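Local atomic coordinates of type II restriction enzyme MspI (Moraxella sp., PDB entry 1SA3), a protein that recognises the double-stranded DNA sequence 5'-CCGG-3' and cleaves it after the first cytosine, leaving fragments with terminal 5'-phosphates. Residues K43-L48 with I78-S83; G94-D99 with N197-D202; K153-Q158 with K256-K261. All coordinates share one frame; numbering follows the deposited sequence.

How the contacts relate
The three contacts run from one side of the molecule to the other. Contact 1 packs helix 45-51 on the edge strand 77-84 of the five-stranded mixed sheet. Contact 2 joins two loops that lead into strands 100-106 and 203-210 of that sheet, and its Asp-99 belongs to the sodium site; its centre lies about 21 Å from that of contact 1. Contact 3, centred about 23 Å from contact 2 and about 41 Å from contact 1, sets helix 146-157 against strand 258-261, whose side chains contact guanines, in a separate three-stranded sheet. Contact 1 closes along the chain before the others open, whereas the segments of contacts 2 and 3 alternate, interleaving metal-binding and base-reading parts.

Contact 1 of 3, residues K43-L48 with I78-S83; sequences KDIESL and IDVSSS
Two donors from one residue grip Asp-44 OD2. The backbone N of Ser-47 approaches it nearly along the C-O axis at 2.7 Å, with an N-H...O angle of 158°, while Ser-47 OG donates to it from above the carboxylate plane. Asp-44 is thus the N-cap of helix 45-51; its CG sits in the crowded position between backbone N and carbonyl carbon (chi1 45°), which folds the carboxylate back over the first turn. Its negative charge would suit the positive end of the helix dipole.

The backbone of this cap lies against strand 77-84, an edge strand of the PDDEXK-type mixed sheet, whose hydrogen bonds go to strand 100-106 with a classic beta bulge at Ile-78 and Asp-79 facing Thr-105. Across the interface Asp-44 CA approaches Val-80 O at 3.3 Å in a nearly straight CA-H...O contact, and Ser-81 CA directs its hydrogen at Lys-43 O. Two waters bridge the segments: one donates to Lys-43 O and accepts from Ser-82 N, and a second accepts from Ile-45 N and donates to Asp-79 OD1 at 2.5 Å. Val-80 N is buried without a partner in the model.

Beneath this polar layer, Val-80 CG2, anti to its carbonyl carbon, meets Leu-48 CD2 at 3.6 Å, the two side chains crossing at about a right angle. Ile-45 CD1 flanks the same methyl at 4.3 Å, and its CG1 rests on Ile-78 O. Phe-42 and Leu-74 also pack on Leu-48, while Ile-102 and Phe-104 pack on Val-80. At the far end Ser-82 OG, hydrogen-bonded to Leu-39 O, lies 3.8 Å from Lys-43 CA.

Contact 2 of 3, residues G94-D99 with N197-D202; sequences GSPKTD and NILHPD. With NA (sodium ion), chain G.
Direct hydrogen bonding between the loops 94-99 and 197-202 rests on Thr-98, whose OG1 donates to Ile-198 O at 2.7 Å. The hydroxyl is anti to its own carbonyl carbon (chi1 -57°), and it meets the acceptor at a C=O...O angle of 140°, from above the carbonyl plane. A water molecule makes the second polar link, accepting from Lys-97 N and donating to Leu-199 O at 2.6 Å. Within 197-202 the accepting carbonyls are set by a type I beta turn, closed by His-200 N to Asn-197 O, and by an Asx turn in which Asn-197 OD1 takes the N-H of Leu-199. Thr-188 O holds His-200 ND1.

Both loops run into strands of the central mixed sheet of this PDDEXK-clan nuclease: loop 94-99 enters strand 100-106, loop 197-202 enters strand 203-210, and strand 111-121 lies between the two strands. Asp-99 contributes one ligand to the sodium site. Its backbone O coordinates the ion at 2.7 Å, and its OD1 accepts from a water that is itself bound to the metal at 2.4 Å. Glu-35 and Asp-84 also bind the ion, while Ile-118 N donates to Asp-99 OD2.

Van der Waals contacts come mainly from two prolines. Pro-201 CG sits tightly at 3.1 Å from Lys-97 O, which also accepts from Asn-117 ND2, and touches Lys-97 CB at 3.6 Å, while Pro-201 CD lies beside Thr-98 OG1. Pro-96 CG and Leu-199 CD2 meet at 3.9 Å with the side chains side by side and pointing the same way; Leu-87 also packs on Leu-199.

Contact 3 of 3, residues K153-Q158 with K256-K261; sequences KHQNDQ and KKMQFK. With nucleotides of chain A.
Gln-155 and Met-258 cross at about a right angle, with Met-258 CG 3.4 Å from Gln-155 OE1 and 3.5 Å from Gln-155 CB. The glutamine runs extended, CG anti to the backbone N (chi1 170°), so its amide reaches past Lys-256 O. The methionine turns at its last torsion (chi3 85°), bringing CE obliquely to the His-154 ring, 4.0 Å from ND1. Lys-256, bent at chi2, lays its aliphatic chain along the C-terminal turn of helix 146-157: CD is 3.7 Å from Asn-156 O and passes across the amide of Gln-158, the positive-phi residue just after the helix.

Two waters bridge the segments. One lies between Gln-155 O and Lys-257 O, at hydrogen-bonding distance from both; the other accepts from Gln-158 NE2 and from the backbone N of Lys-257 at 2.8 Å. Farther out, Val-133 N and Asp-132 OD1 fix the Gln-155 amide, and the Lys-153 to Asp-157 salt bridge spans a turn of the helix. Trp-247 meets the rings of His-154 and Phe-260 edge-to-face.

Lys-257, Gln-259 and Lys-261 point to the DNA of chain A. Lys-257 NZ, salt-bridged to Glu-130, donates to OP2 of DC3. Gln-259 NE2 donates to O6 of DG6 at 2.7 Å with an N-H...O angle of 165°, and Lys-261 NZ reaches O6 of DG7 at 2.8 Å while also bonding Gln-259 OE1, which would hold the amide in its donating orientation. Alternate side chains on one strand face contacting successive guanine O6 atoms are characteristic of major-groove recognition, consistent with reading of the GG half of CCGG.

Contact 1 of 3, residues K43-L48 with I78-S83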
loop_
_atom_site.group_PDB
_atom_site.type_symbol
_atom_site.label_atom_id
_atom_site.label_comp_id
_atom_site.label_asym_id
_atom_site.label_seq_id
_atom_site.Cartn_x
_atom_site.Cartn_y
_atom_site.Cartn_z
ATOM N N LYS E 43 -12.076 -11.591 11.105
ATOM C CA LYS E 43 -12.047 -11.556 12.565
ATOM C C LYS E 43 -11.835 -12.928 13.188
ATOM O O LYS E 43 -11.063 -13.071 14.136
ATOM C CB LYS E 43 -13.353 -10.949 13.093
ATOM C CG LYS E 43 -13.357 -10.690 14.589
ATOM C CD LYS E 43 -14.699 -10.122 15.028
ATOM C CE LYS E 43 -14.625 -9.585 16.446
ATOM N NZ LYS E 43 -13.616 -8.492 16.542
ATOM N N ASP E 44 -12.531 -13.926 12.659
ATOM C CA ASP E 44 -12.425 -15.292 13.152
ATOM C C ASP E 44 -12.840 -16.273 12.069
ATOM O O ASP E 44 -13.332 -15.880 11.014
ATOM C CB ASP E 44 -13.295 -15.472 14.397
ATOM C CG ASP E 44 -14.667 -14.854 14.238
ATOM O OD1 ASP E 44 -15.108 -14.169 15.177
ATOM O OD2 ASP E 44 -15.295 -15.053 13.179
ATOM N N ILE E 45 -12.638 -17.559 12.324
ATOM C CA ILE E 45 -12.986 -18.561 11.338
ATOM C C ILE E 45 -14.482 -18.519 11.008
ATOM O O ILE E 45 -14.877 -18.775 9.875
ATOM C CB ILE E 45 -12.580 -19.969 11.817
ATOM C CG1 ILE E 45 -12.774 -20.977 10.682
ATOM C CG2 ILE E 45 -13.374 -20.356 13.058
ATOM C CD1 ILE E 45 -11.889 -20.728 9.480
ATOM N N GLU E 46 -15.311 -18.183 11.989
ATOM C CA GLU E 46 -16.751 -18.103 11.733
ATOM C C GLU E 46 -17.041 -17.002 10.704
ATOM O O GLU E 46 -17.775 -17.214 9.740
ATOM C CB GLU E 46 -17.518 -17.802 13.026
ATOM C CG GLU E 46 -17.662 -18.965 13.999
ATOM C CD GLU E 46 -16.343 -19.422 14.596
ATOM O OE1 GLU E 46 -15.463 -18.562 14.839
ATOM O OE2 GLU E 46 -16.197 -20.641 14.836
ATOM N N SER E 47 -16.454 -15.825 10.912
ATOM C CA SER E 47 -16.669 -14.699 10.001
ATOM C C SER E 47 -16.162 -15.006 8.598
ATOM O O SER E 47 -16.842 -14.749 7.611
ATOM C CB SER E 47 -15.956 -13.444 10.522
ATOM O OG SER E 47 -16.522 -12.988 11.742
ATOM N N LEU E 48 -14.955 -15.552 8.504
ATOM C CA LEU E 48 -14.396 -15.854 7.195
ATOM C C LEU E 48 -15.249 -16.858 6.430
ATOM O O LEU E 48 -15.516 -16.666 5.244
ATOM C CB LEU E 48 -12.959 -16.371 7.333
ATOM C CG LEU E 48 -12.243 -16.672 6.011
ATOM C CD1 LEU E 48 -12.337 -15.480 5.066
ATOM C CD2 LEU E 48 -10.783 -16.999 6.313
ATOM N N ILE E 78 -7.671 -23.448 9.133
ATOM C CA ILE E 78 -8.326 -23.993 10.311
ATOM C C ILE E 78 -8.761 -22.900 11.273
ATOM O O ILE E 78 -9.748 -23.049 11.985
ATOM C CB ILE E 78 -7.395 -24.977 11.061
ATOM C CG1 ILE E 78 -6.965 -26.105 10.118
ATOM C CG2 ILE E 78 -8.094 -25.534 12.286
ATOM C CD1 ILE E 78 -8.110 -26.836 9.435
ATOM N N ASP E 79 -8.019 -21.799 11.303
ATOM C CA ASP E 79 -8.369 -20.696 12.180
ATOM C C ASP E 79 -7.807 -19.397 11.635
ATOM O O ASP E 79 -6.830 -19.394 10.883
ATOM C CB ASP E 79 -7.839 -20.945 13.592
ATOM C CG ASP E 79 -8.469 -20.020 14.620
ATOM O OD1 ASP E 79 -9.595 -19.539 14.379
ATOM O OD2 ASP E 79 -7.849 -19.787 15.674
ATOM N N VAL E 80 -8.432 -18.293 12.021
ATOM C CA VAL E 80 -8.018 -16.978 11.566
ATOM C C VAL E 80 -8.310 -15.948 12.641
ATOM O O VAL E 80 -9.263 -16.091 13.409
ATOM C CB VAL E 80 -8.792 -16.539 10.299
ATOM C CG1 VAL E 80 -8.139 -15.295 9.692
ATOM C CG2 VAL E 80 -8.848 -17.667 9.289
ATOM N N SER E 81 -7.475 -14.918 12.686
ATOM C CA SER E 81 -7.626 -13.809 13.617
ATOM C C SER E 81 -6.959 -12.608 12.955
ATOM O O SER E 81 -6.122 -12.768 12.061
ATOM C CB SER E 81 -6.951 -14.110 14.954
ATOM O OG SER E 81 -5.552 -14.191 14.811
ATOM N N SER E 82 -7.326 -11.411 13.385
ATOM C CA SER E 82 -6.760 -10.203 12.798
ATOM C C SER E 82 -6.706 -9.087 13.822
ATOM O O SER E 82 -7.409 -9.125 14.831
ATOM C CB SER E 82 -7.611 -9.755 11.607
ATOM O OG SER E 82 -8.928 -9.436 12.024
ATOM N N SER E 83 -5.876 -8.086 13.562
ATOM C CA SER E 83 -5.764 -6.974 14.483
ATOM C C SER E 83 -5.042 -5.778 13.893
ATOM O O SER E 83 -4.226 -5.909 12.975
ATOM C CB SER E 83 -5.025 -7.412 15.750
ATOM O OG SER E 83 -3.638 -7.568 15.499
HETATM O O HOH W 1 -9.427 -11.211 15.304
HETATM O O HOH W 2 -11.591 -18.187 15.176
#

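Contact 2 of 3, residues G94-D99 with N197-D202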
loop_
_atom_site.group_PDB
_atom_site.type_symbol
_atom_site.label_atom_id
_atom_site.label_comp_id
_atom_site.label_asym_id
_atom_site.label_seq_id
_atom_site.Cartn_x
_atom_site.Cartn_y
_atom_site.Cartn_z
ATOM N N GLY E 94 11.752 5.043 9.024
ATOM C CA GLY E 94 10.583 5.542 9.731
ATOM C C GLY E 94 9.663 4.472 10.288
ATOM O O GLY E 94 10.056 3.319 10.464
ATOM N N SER E 95 8.429 4.861 10.573
ATOM C CA SER E 95 7.443 3.934 11.114
ATOM C C SER E 95 7.108 2.842 10.104
ATOM O O SER E 95 6.962 3.109 8.914
ATOM C CB SER E 95 6.164 4.683 11.489
ATOM O OG SER E 95 6.432 5.681 12.457
ATOM N N PRO E 96 6.996 1.590 10.573
ATOM C CA PRO E 96 6.671 0.475 9.682
ATOM C C PRO E 96 5.407 0.789 8.887
ATOM O O PRO E 96 4.506 1.479 9.383
ATOM C CB PRO E 96 6.464 -0.685 10.653
ATOM C CG PRO E 96 7.448 -0.376 11.733
ATOM C CD PRO E 96 7.229 1.108 11.946
ATOM N N LYS E 97 5.354 0.272 7.664
ATOM C CA LYS E 97 4.217 0.473 6.770
ATOM C C LYS E 97 3.052 -0.496 7.027
ATOM O O LYS E 97 2.092 -0.553 6.254
ATOM C CB LYS E 97 4.651 0.328 5.310
ATOM C CG LYS E 97 5.721 1.317 4.879
ATOM C CD LYS E 97 5.166 2.730 4.800
ATOM C CE LYS E 97 6.237 3.720 4.368
ATOM N NZ LYS E 97 6.077 5.039 5.041
ATOM N N THR E 98 3.129 -1.249 8.118
ATOM C CA THR E 98 2.086 -2.219 8.428
ATOM C C THR E 98 0.913 -1.610 9.185
ATOM O O THR E 98 1.070 -1.124 10.309
ATOM C CB THR E 98 2.677 -3.392 9.236
ATOM O OG1 THR E 98 3.750 -3.980 8.486
ATOM C CG2 THR E 98 1.619 -4.448 9.499
ATOM N N ASP E 99 -0.266 -1.640 8.566
ATOM C CA ASP E 99 -1.468 -1.080 9.178
ATOM C C ASP E 99 -2.223 -2.077 10.032
ATOM O O ASP E 99 -2.914 -1.693 10.977
ATOM C CB ASP E 99 -2.435 -0.563 8.101
ATOM C CG ASP E 99 -1.908 0.655 7.377
ATOM O OD1 ASP E 99 -1.366 1.547 8.054
ATOM O OD2 ASP E 99 -2.047 0.731 6.138
ATOM N N ASN E 197 6.925 -10.922 8.196
ATOM C CA ASN E 197 7.612 -10.046 9.147
ATOM C C ASN E 197 6.678 -8.869 9.421
ATOM O O ASN E 197 6.367 -8.108 8.512
ATOM C CB ASN E 197 8.921 -9.533 8.543
ATOM C CG ASN E 197 9.757 -8.746 9.537
ATOM O OD1 ASN E 197 9.227 -8.026 10.387
ATOM N ND2 ASN E 197 11.073 -8.874 9.427
ATOM N N ILE E 198 6.246 -8.710 10.668
ATOM C CA ILE E 198 5.308 -7.636 11.003
ATOM C C ILE E 198 5.785 -6.217 10.663
ATOM O O ILE E 198 4.969 -5.310 10.488
ATOM C CB ILE E 198 4.899 -7.718 12.494
ATOM C CG1 ILE E 198 3.644 -6.874 12.735
ATOM C CG2 ILE E 198 6.049 -7.257 13.382
ATOM C CD1 ILE E 198 3.010 -7.121 14.098
ATOM N N LEU E 199 7.097 -6.024 10.541
ATOM C CA LEU E 199 7.638 -4.705 10.210
ATOM C C LEU E 199 7.481 -4.329 8.730
ATOM O O LEU E 199 7.669 -3.171 8.365
ATOM C CB LEU E 199 9.128 -4.635 10.565
ATOM C CG LEU E 199 9.474 -4.876 12.038
ATOM C CD1 LEU E 199 10.985 -4.910 12.213
ATOM C CD2 LEU E 199 8.856 -3.772 12.888
ATOM N N HIS E 200 7.152 -5.302 7.887
ATOM C CA HIS E 200 7.007 -5.059 6.444
ATOM C C HIS E 200 5.734 -5.696 5.885
ATOM O O HIS E 200 5.577 -6.918 5.923
ATOM C CB HIS E 200 8.225 -5.629 5.708
ATOM C CG HIS E 200 9.530 -5.171 6.275
ATOM N ND1 HIS E 200 9.965 -3.865 6.179
ATOM C CD2 HIS E 200 10.460 -5.826 7.014
ATOM C CE1 HIS E 200 11.102 -3.735 6.839
ATOM N NE2 HIS E 200 11.423 -4.909 7.355
ATOM N N PRO E 201 4.821 -4.879 5.333
ATOM C CA PRO E 201 3.564 -5.400 4.769
ATOM C C PRO E 201 3.823 -6.399 3.641
ATOM O O PRO E 201 4.737 -6.199 2.834
ATOM C CB PRO E 201 2.864 -4.146 4.235
ATOM C CG PRO E 201 3.499 -3.021 4.984
ATOM C CD PRO E 201 4.933 -3.427 5.114
ATOM N N ASP E 202 3.012 -7.457 3.590
ATOM C CA ASP E 202 3.117 -8.486 2.561
ATOM C C ASP E 202 2.080 -8.291 1.462
ATOM O O ASP E 202 2.247 -8.779 0.340
ATOM C CB ASP E 202 2.918 -9.884 3.161
ATOM C CG ASP E 202 4.122 -10.361 3.944
ATOM O OD1 ASP E 202 5.207 -9.763 3.782
ATOM O OD2 ASP E 202 3.985 -11.338 4.711
HETATM NA NA NA G . -4.028 0.676 11.502
HETATM O O HOH W 3 7.373 -1.172 6.692
HETATM O O HOH W 4 -3.343 2.324 9.893
HETATM O O HOH W 5 -1.968 1.106 12.400
#

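Contact 3 of 3, residues K153-Q158 with K256-K261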
loop_
_atom_site.group_PDB
_atom_site.type_symbol
_atom_site.label_atom_id
_atom_site.label_comp_id
_atom_site.label_asym_id
_atom_site.label_seq_id
_atom_site.Cartn_x
_atom_site.Cartn_y
_atom_site.Cartn_z
ATOM N N LYS E 153 18.167 16.418 -7.003
ATOM C CA LYS E 153 17.725 17.563 -7.789
ATOM C C LYS E 153 16.204 17.557 -7.852
ATOM O O LYS E 153 15.565 18.602 -7.740
ATOM C CB LYS E 153 18.281 17.507 -9.214
ATOM C CG LYS E 153 17.784 18.653 -10.095
ATOM C CD LYS E 153 18.369 18.595 -11.503
ATOM C CE LYS E 153 17.836 19.725 -12.382
ATOM N NZ LYS E 153 18.077 21.076 -11.779
ATOM N N HIS E 154 15.636 16.369 -8.039
ATOM C CA HIS E 154 14.187 16.215 -8.109
ATOM C C HIS E 154 13.588 16.648 -6.770
ATOM O O HIS E 154 12.585 17.362 -6.724
ATOM C CB HIS E 154 13.829 14.758 -8.394
ATOM C CG HIS E 154 12.448 14.569 -8.941
ATOM N ND1 HIS E 154 11.314 14.877 -8.222
ATOM C CD2 HIS E 154 12.021 14.123 -10.146
ATOM C CE1 HIS E 154 10.248 14.629 -8.961
ATOM N NE2 HIS E 154 10.649 14.170 -10.134
ATOM N N GLN E 155 14.210 16.215 -5.678
ATOM C CA GLN E 155 13.724 16.581 -4.355
ATOM C C GLN E 155 13.766 18.092 -4.179
ATOM O O GLN E 155 12.782 18.704 -3.762
ATOM C CB GLN E 155 14.567 15.904 -3.271
ATOM C CG GLN E 155 14.305 16.403 -1.849
ATOM C CD GLN E 155 14.927 15.495 -0.786
ATOM O OE1 GLN E 155 14.522 14.339 -0.625
ATOM N NE2 GLN E 155 15.915 16.015 -0.064
ATOM N N ASN E 156 14.895 18.707 -4.512
ATOM C CA ASN E 156 15.011 20.151 -4.355
ATOM C C ASN E 156 14.089 20.978 -5.235
ATOM O O ASN E 156 13.592 22.014 -4.801
ATOM C CB ASN E 156 16.458 20.598 -4.576
ATOM C CG ASN E 156 17.347 20.256 -3.405
ATOM O OD1 ASN E 156 16.933 20.360 -2.247
ATOM N ND2 ASN E 156 18.578 19.854 -3.692
ATOM N N ASP E 157 13.870 20.537 -6.471
ATOM C CA ASP E 157 13.011 21.267 -7.396
ATOM C C ASP E 157 11.527 20.978 -7.157
ATOM O O ASP E 157 10.663 21.752 -7.567
ATOM C CB ASP E 157 13.362 20.915 -8.849
ATOM C CG ASP E 157 14.736 21.424 -9.269
ATOM O OD1 ASP E 157 15.315 22.262 -8.554
ATOM O OD2 ASP E 157 15.228 20.991 -10.330
ATOM N N GLN E 158 11.255 19.859 -6.491
ATOM C CA GLN E 158 9.903 19.400 -6.181
ATOM C C GLN E 158 9.177 18.848 -7.406
ATOM O O GLN E 158 7.966 18.658 -7.400
ATOM C CB GLN E 158 9.093 20.512 -5.489
ATOM C CG GLN E 158 9.664 20.865 -4.107
ATOM C CD GLN E 158 8.744 21.730 -3.254
ATOM O OE1 GLN E 158 8.077 22.633 -3.753
ATOM N NE2 GLN E 158 8.729 21.470 -1.959
ATOM N N LYS E 256 12.756 20.394 1.836
ATOM C CA LYS E 256 12.391 19.838 0.541
ATOM C C LYS E 256 12.352 18.336 0.803
ATOM O O LYS E 256 13.257 17.794 1.437
ATOM C CB LYS E 256 13.461 20.167 -0.495
ATOM C CG LYS E 256 13.622 21.649 -0.748
ATOM C CD LYS E 256 12.347 22.256 -1.315
ATOM C CE LYS E 256 12.560 23.719 -1.666
ATOM N NZ LYS E 256 11.344 24.348 -2.227
ATOM N N LYS E 257 11.309 17.663 0.334
ATOM C CA LYS E 257 11.187 16.236 0.595
ATOM C C LYS E 257 10.388 15.540 -0.501
ATOM O O LYS E 257 9.436 16.095 -1.050
ATOM C CB LYS E 257 10.530 16.042 1.964
ATOM C CG LYS E 257 10.467 14.604 2.473
ATOM C CD LYS E 257 9.912 14.564 3.892
ATOM C CE LYS E 257 9.823 13.140 4.434
ATOM N NZ LYS E 257 9.110 13.098 5.751
ATOM N N MET E 258 10.762 14.312 -0.817
ATOM C CA MET E 258 10.068 13.587 -1.873
ATOM C C MET E 258 8.826 12.814 -1.422
ATOM O O MET E 258 8.736 12.371 -0.280
ATOM C CB MET E 258 11.029 12.615 -2.547
ATOM C CG MET E 258 12.320 13.260 -3.011
ATOM S SD MET E 258 13.339 12.091 -3.905
ATOM C CE MET E 258 12.619 12.263 -5.554
ATOM N N GLN E 259 7.878 12.670 -2.342
ATOM C CA GLN E 259 6.661 11.903 -2.100
ATOM C C GLN E 259 6.466 11.005 -3.306
ATOM O O GLN E 259 6.753 11.402 -4.438
ATOM C CB GLN E 259 5.429 12.792 -1.966
ATOM C CG GLN E 259 4.198 12.000 -1.511
ATOM C CD GLN E 259 2.888 12.756 -1.727
ATOM O OE1 GLN E 259 2.549 13.112 -2.856
ATOM N NE2 GLN E 259 2.145 12.988 -0.648
ATOM N N PHE E 260 5.990 9.791 -3.060
ATOM C CA PHE E 260 5.737 8.851 -4.139
ATOM C C PHE E 260 4.305 8.372 -4.096
ATOM O O PHE E 260 3.773 8.073 -3.025
ATOM C CB PHE E 260 6.681 7.649 -4.042
ATOM C CG PHE E 260 8.123 8.030 -4.085
ATOM C CD1 PHE E 260 8.813 8.313 -2.910
ATOM C CD2 PHE E 260 8.770 8.191 -5.307
ATOM C CE1 PHE E 260 10.138 8.762 -2.956
ATOM C CE2 PHE E 260 10.090 8.637 -5.360
ATOM C CZ PHE E 260 10.771 8.922 -4.189
ATOM N N LYS E 261 3.677 8.330 -5.267
ATOM C CA LYS E 261 2.314 7.849 -5.379
ATOM C C LYS E 261 2.404 6.547 -6.149
ATOM O O LYS E 261 3.255 6.398 -7.029
ATOM C CB LYS E 261 1.429 8.861 -6.116
ATOM C CG LYS E 261 1.367 10.240 -5.434
ATOM C CD LYS E 261 0.185 11.059 -5.940
ATOM C CE LYS E 261 0.226 12.503 -5.452
ATOM N NZ LYS E 261 0.050 12.702 -3.972
ATOM P P DG A 6 -5.452 6.976 2.740
ATOM O OP1 DG A 6 -6.425 5.857 2.852
ATOM O OP2 DG A 6 -4.212 6.788 1.932
ATOM O "O5'" DG A 6 -6.175 8.284 2.204
ATOM C "C5'" DG A 6 -5.818 8.867 0.957
ATOM C "C4'" DG A 6 -6.473 10.219 0.825
ATOM O "O4'" DG A 6 -5.596 11.158 1.498
ATOM C "C3'" DG A 6 -6.550 10.697 -0.622
ATOM O "O3'" DG A 6 -7.844 10.618 -1.191
ATOM C "C2'" DG A 6 -6.122 12.151 -0.584
ATOM C "C1'" DG A 6 -5.451 12.364 0.761
ATOM N N9 DG A 6 -4.034 12.555 0.458
ATOM C C8 DG A 6 -3.021 11.623 0.535
ATOM N N7 DG A 6 -1.887 12.056 0.036
ATOM C C5 DG A 6 -2.160 13.360 -0.359
ATOM C C6 DG A 6 -1.318 14.336 -0.979
ATOM O O6 DG A 6 -0.132 14.225 -1.323
ATOM N N1 DG A 6 -1.999 15.532 -1.202
ATOM C C2 DG A 6 -3.323 15.763 -0.881
ATOM N N2 DG A 6 -3.812 16.985 -1.184
ATOM N N3 DG A 6 -4.113 14.862 -0.308
ATOM C C4 DG A 6 -3.472 13.694 -0.078
ATOM P P DG A 7 -7.975 10.572 -2.790
ATOM O OP1 DG A 7 -9.331 10.060 -3.088
ATOM O OP2 DG A 7 -6.791 9.904 -3.384
ATOM O "O5'" DG A 7 -7.898 12.105 -3.191
ATOM C "C5'" DG A 7 -8.692 13.059 -2.496
ATOM C "C4'" DG A 7 -8.559 14.414 -3.146
ATOM O "O4'" DG A 7 -7.218 14.918 -2.926
ATOM C "C3'" DG A 7 -8.774 14.392 -4.659
ATOM O "O3'" DG A 7 -9.538 15.525 -5.062
ATOM C "C2'" DG A 7 -7.370 14.489 -5.221
ATOM C "C1'" DG A 7 -6.652 15.313 -4.163
ATOM N N9 DG A 7 -5.219 15.047 -4.118
ATOM C C8 DG A 7 -4.599 13.889 -3.715
ATOM N N7 DG A 7 -3.303 13.924 -3.861
ATOM C C5 DG A 7 -3.046 15.188 -4.376
ATOM C C6 DG A 7 -1.816 15.807 -4.752
ATOM O O6 DG A 7 -0.665 15.341 -4.704
ATOM N N1 DG A 7 -2.021 17.100 -5.230
ATOM C C2 DG A 7 -3.247 17.722 -5.336
ATOM N N2 DG A 7 -3.242 18.972 -5.817
ATOM N N3 DG A 7 -4.392 17.159 -4.992
ATOM C C4 DG A 7 -4.220 15.901 -4.525
ATOM P P DC A 3 9.638 14.280 9.193
ATOM O OP1 DC A 3 10.684 13.313 9.594
ATOM O OP2 DC A 3 9.789 15.050 7.934
ATOM O "O5'" DC A 3 8.259 13.493 9.153
ATOM C "C5'" DC A 3 7.805 12.825 10.323
ATOM C "C4'" DC A 3 6.454 12.199 10.086
ATOM O "O4'" DC A 3 5.418 13.209 10.109
ATOM C "C3'" DC A 3 6.296 11.427 8.776
ATOM O "O3'" DC A 3 5.775 10.140 9.093
ATOM C "C2'" DC A 3 5.317 12.275 7.968
ATOM C "C1'" DC A 3 4.509 13.002 9.045
ATOM N N1 DC A 3 3.970 14.329 8.673
ATOM C C2 DC A 3 2.611 14.620 8.929
ATOM O O2 DC A 3 1.884 13.745 9.415
ATOM N N3 DC A 3 2.135 15.853 8.637
ATOM C C4 DC A 3 2.946 16.773 8.111
ATOM N N4 DC A 3 2.435 17.976 7.847
ATOM C C5 DC A 3 4.319 16.500 7.827
ATOM C C6 DC A 3 4.781 15.276 8.115
HETATM O O HOH W 6 10.492 17.266 -3.524
HETATM O O HOH W 7 9.114 19.228 -0.233
#